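PDB 4R4X: pngf-ii from Elizabethkingia meningoseptica, which probably removes N-linked glycans from glycoproteins and glycopeptides by hydrolysing the bond between the glycan and its asparagine, as a peptide:N-glycosidase. Local coordinates for residues Phe410-Asp415 / Gly507-Gln512. Numbering follows the deposited sequence.
Sequences FILTKD and GKHTIQ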
ATOM      1  N   PHE A 410       9.928 -30.703   5.260  1.00 18.84           N
ATOM      2  CA  PHE A 410       9.234 -30.445   3.993  1.00 18.52           C
ATOM      3  C   PHE A 410      10.078 -30.965   2.822  1.00 18.67           C
ATOM      4  O   PHE A 410      11.288 -31.208   2.958  1.00 17.53           O
ATOM      5  CB  PHE A 410       8.959 -28.947   3.809  1.00 18.60           C
ATOM      6  CG  PHE A 410      10.183 -28.092   3.922  1.00 17.60           C
ATOM      7  CD1 PHE A 410      10.610 -27.638   5.162  1.00 17.99           C
ATOM      8  CD2 PHE A 410      10.928 -27.760   2.800  1.00 17.54           C
ATOM      9  CE1 PHE A 410      11.737 -26.866   5.280  1.00 16.77           C
ATOM     10  CE2 PHE A 410      12.066 -26.998   2.918  1.00 17.58           C
ATOM     11  CZ  PHE A 410      12.469 -26.551   4.163  1.00 17.54           C
ATOM     12  N   ILE A 411       9.444 -31.105   1.674  1.00 18.53           N
ATOM     13  CA  ILE A 411      10.104 -31.668   0.494  1.00 19.40           C
ATOM     14  C   ILE A 411      10.117 -30.669  -0.631  1.00 17.97           C
ATOM     15  O   ILE A 411       9.073 -30.134  -1.006  1.00 18.20           O
ATOM     16  CB  ILE A 411       9.377 -32.943   0.024  1.00 21.19           C
ATOM     17  CG1 ILE A 411       9.392 -33.992   1.134  1.00 23.43           C
ATOM     18  CG2 ILE A 411      10.043 -33.505  -1.226  1.00 22.13           C
ATOM     19  CD1 ILE A 411       8.357 -35.093   0.961  1.00 24.75           C
ATOM     20  N   LEU A 412      11.299 -30.383  -1.164  1.00 17.16           N
ATOM     21  CA  LEU A 412      11.406 -29.531  -2.347  1.00 16.76           C
ATOM     22  C   LEU A 412      11.531 -30.419  -3.572  1.00 17.78           C
ATOM     23  O   LEU A 412      12.329 -31.361  -3.562  1.00 16.29           O
ATOM     24  CB  LEU A 412      12.643 -28.638  -2.267  1.00 16.91           C
ATOM     25  CG  LEU A 412      12.655 -27.642  -1.117  1.00 16.93           C
ATOM     26  CD1 LEU A 412      13.990 -26.944  -1.132  1.00 17.44           C
ATOM     27  CD2 LEU A 412      11.490 -26.659  -1.227  1.00 16.76           C
ATOM     28  N   THR A 413      10.767 -30.116  -4.627  1.00 18.78           N
ATOM     29  CA  THR A 413      10.851 -30.913  -5.854  1.00 19.86           C
ATOM     30  C   THR A 413      11.864 -30.357  -6.848  1.00 20.00           C
ATOM     31  O   THR A 413      12.224 -31.002  -7.813  1.00 18.87           O
ATOM     32  CB  THR A 413       9.472 -31.078  -6.515  1.00 20.30           C
ATOM     33  OG1 THR A 413       8.933 -29.804  -6.856  1.00 21.20           O
ATOM     34  CG2 THR A 413       8.524 -31.797  -5.582  1.00 20.61           C
ATOM     35  N   LYS A 414      12.351 -29.154  -6.588  1.00 21.34           N
ATOM     36  CA  LYS A 414      13.274 -28.491  -7.472  1.00 21.68           C
ATOM     37  C   LYS A 414      14.240 -27.684  -6.605  1.00 20.06           C
ATOM     38  O   LYS A 414      13.826 -27.176  -5.560  1.00 17.01           O
ATOM     39  CB  LYS A 414      12.447 -27.590  -8.408  1.00 25.26           C
ATOM     40  CG  LYS A 414      13.211 -26.604  -9.271  1.00 29.77           C
ATOM     41  CD  LYS A 414      13.730 -27.248 -10.550  1.00 32.08           C
ATOM     42  CE  LYS A 414      14.074 -26.203 -11.596  1.00 33.88           C
ATOM     43  NZ  LYS A 414      14.935 -26.765 -12.677  1.00 35.13           N
ATOM     44  N   ASP A 415      15.501 -27.580  -7.038  1.00 18.53           N
ATOM     45  CA  ASP A 415      16.495 -26.745  -6.357  1.00 19.19           C
ATOM     46  C   ASP A 415      15.919 -25.343  -6.188  1.00 17.99           C
ATOM     47  O   ASP A 415      15.167 -24.852  -7.033  1.00 17.81           O
ATOM     48  CB  ASP A 415      17.804 -26.590  -7.153  1.00 19.99           C
ATOM     49  CG  ASP A 415      18.628 -27.888  -7.273  1.00 22.97           C
ATOM     50  OD1 ASP A 415      18.290 -28.943  -6.669  1.00 25.49           O
ATOM     51  OD2 ASP A 415      19.654 -27.818  -7.996  1.00 25.19           O
ATOM     52  N   GLY A 507      14.741 -32.169  -2.563  1.00 17.96           N
ATOM     53  CA  GLY A 507      14.740 -33.238  -1.570  1.00 18.35           C
ATOM     54  C   GLY A 507      14.262 -32.741  -0.224  1.00 19.10           C
ATOM     55  O   GLY A 507      13.684 -31.659  -0.120  1.00 18.38           O
ATOM     56  N   LYS A 508      14.506 -33.540   0.803  1.00 19.11           N
ATOM     57  CA  LYS A 508      13.934 -33.302   2.106  1.00 20.87           C
ATOM     58  C   LYS A 508      14.775 -32.306   2.873  1.00 18.92           C
ATOM     59  O   LYS A 508      15.991 -32.355   2.813  1.00 16.35           O
ATOM     60  CB  LYS A 508      13.870 -34.607   2.904  1.00 24.90           C
ATOM     61  CG  LYS A 508      12.723 -35.506   2.483  1.00 28.82           C
ATOM     62  CD  LYS A 508      12.057 -36.232   3.663  1.00 32.70           C
ATOM     63  CE  LYS A 508      10.556 -36.387   3.425  1.00 34.51           C
ATOM     64  NZ  LYS A 508      10.007 -37.665   3.940  1.00 37.64           N
ATOM     65  N   HIS A 509      14.111 -31.430   3.625  1.00 17.23           N
ATOM     66  CA  HIS A 509      14.791 -30.480   4.485  1.00 16.71           C
ATOM     67  C   HIS A 509      14.012 -30.315   5.768  1.00 16.30           C
ATOM     68  O   HIS A 509      12.828 -30.649   5.840  1.00 16.69           O
ATOM     69  CB  HIS A 509      14.937 -29.127   3.778  1.00 17.04           C
ATOM     70  CG  HIS A 509      15.860 -29.161   2.603  1.00 18.02           C
ATOM     71  ND1 HIS A 509      17.233 -29.063   2.726  1.00 19.54           N
ATOM     72  CD2 HIS A 509      15.609 -29.291   1.281  1.00 18.27           C
ATOM     73  CE1 HIS A 509      17.787 -29.145   1.533  1.00 19.35           C
ATOM     74  NE2 HIS A 509      16.825 -29.290   0.639  1.00 20.04           N
ATOM     75  N   THR A 510      14.683 -29.830   6.797  1.00 15.58           N
ATOM     76  CA  THR A 510      14.041 -29.477   8.056  0.50 14.38           C
ATOM     77  C   THR A 510      14.398 -28.060   8.474  1.00 15.02           C
ATOM     78  O   THR A 510      15.531 -27.586   8.264  1.00 14.12           O
ATOM     79  CB  THR A 510      14.463 -30.413   9.196  0.50 14.09           C
ATOM     80  OG1 THR A 510      15.869 -30.252   9.450  0.50 13.82           O
ATOM     81  CG2 THR A 510      14.104 -31.861   8.870  0.50 13.60           C
ATOM     82  N   ILE A 511      13.439 -27.348   9.026  1.00 14.99           N
ATOM     83  CA  ILE A 511      13.753 -26.065   9.628  1.00 15.83           C
ATOM     84  C   ILE A 511      13.300 -26.176  11.069  1.00 15.42           C
ATOM     85  O   ILE A 511      12.286 -26.818  11.360  1.00 16.20           O
ATOM     86  CB  ILE A 511      13.101 -24.893   8.892  1.00 16.96           C
ATOM     87  CG1 ILE A 511      13.826 -24.634   7.574  1.00 17.85           C
ATOM     88  CG2 ILE A 511      13.168 -23.624   9.747  1.00 17.47           C
ATOM     89  CD1 ILE A 511      13.107 -23.685   6.609  1.00 18.60           C
ATOM     90  N   GLN A 512      14.066 -25.577  11.970  1.00 15.23           N
ATOM     91  CA  GLN A 512      13.740 -25.609  13.384  1.00 14.54           C
ATOM     92  C   GLN A 512      13.946 -24.249  14.050  1.00 14.52           C
ATOM     93  O   GLN A 512      14.892 -23.548  13.730  1.00 14.45           O
ATOM     94  CB  GLN A 512      14.577 -26.658  14.083  1.00 15.20           C
ATOM     95  CG  GLN A 512      14.261 -26.770  15.568  1.00 16.03           C
ATOM     96  CD  GLN A 512      15.037 -27.877  16.233  1.00 16.95           C
ATOM     97  OE1 GLN A 512      14.523 -28.579  17.115  1.00 18.14           O
ATOM     98  NE2 GLN A 512      16.268 -28.041  15.818  1.00 16.12           N
TER
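F410 leans across the strand pair toward H509 and I511. Its CG sits between the backbone N and the carbonyl carbon (chi1 54°). The ring meets H509 and I511 mostly with its CE1-CZ side: F410 CZ comes 3.6 Å from H509 CB, while H509 O lies over one ring face, offset toward the rim. F410 CE1 is 3.7 Å from I511 CD1, and I511 CG1 meets the ring edge in plane. On the same face of the sheet, the side chains of L412 and H509 cross at about a right angle, with L412 CD1 3.7 Å from H509 CD2. The imidazole is held at both nitrogens, ND1 by D447 and NE2 by the carbonyl of N505, which fixes its rotation. I411 and K508 occupy the other, more exposed face, where K508 CE lies 3.5 Å from both CG1 and CD1 of I411. Between these two faces, F410 and H509 exchange two backbone hydrogen bonds, as do L412 and G507; the shortest runs from G507 N to L412 O (2.7 Å). F410 and L412 also pack on strands 527-537 (L534) and 378-384 (V382, F378), consistent with the jelly-roll beta sandwich of the PNGase F C-terminal domain.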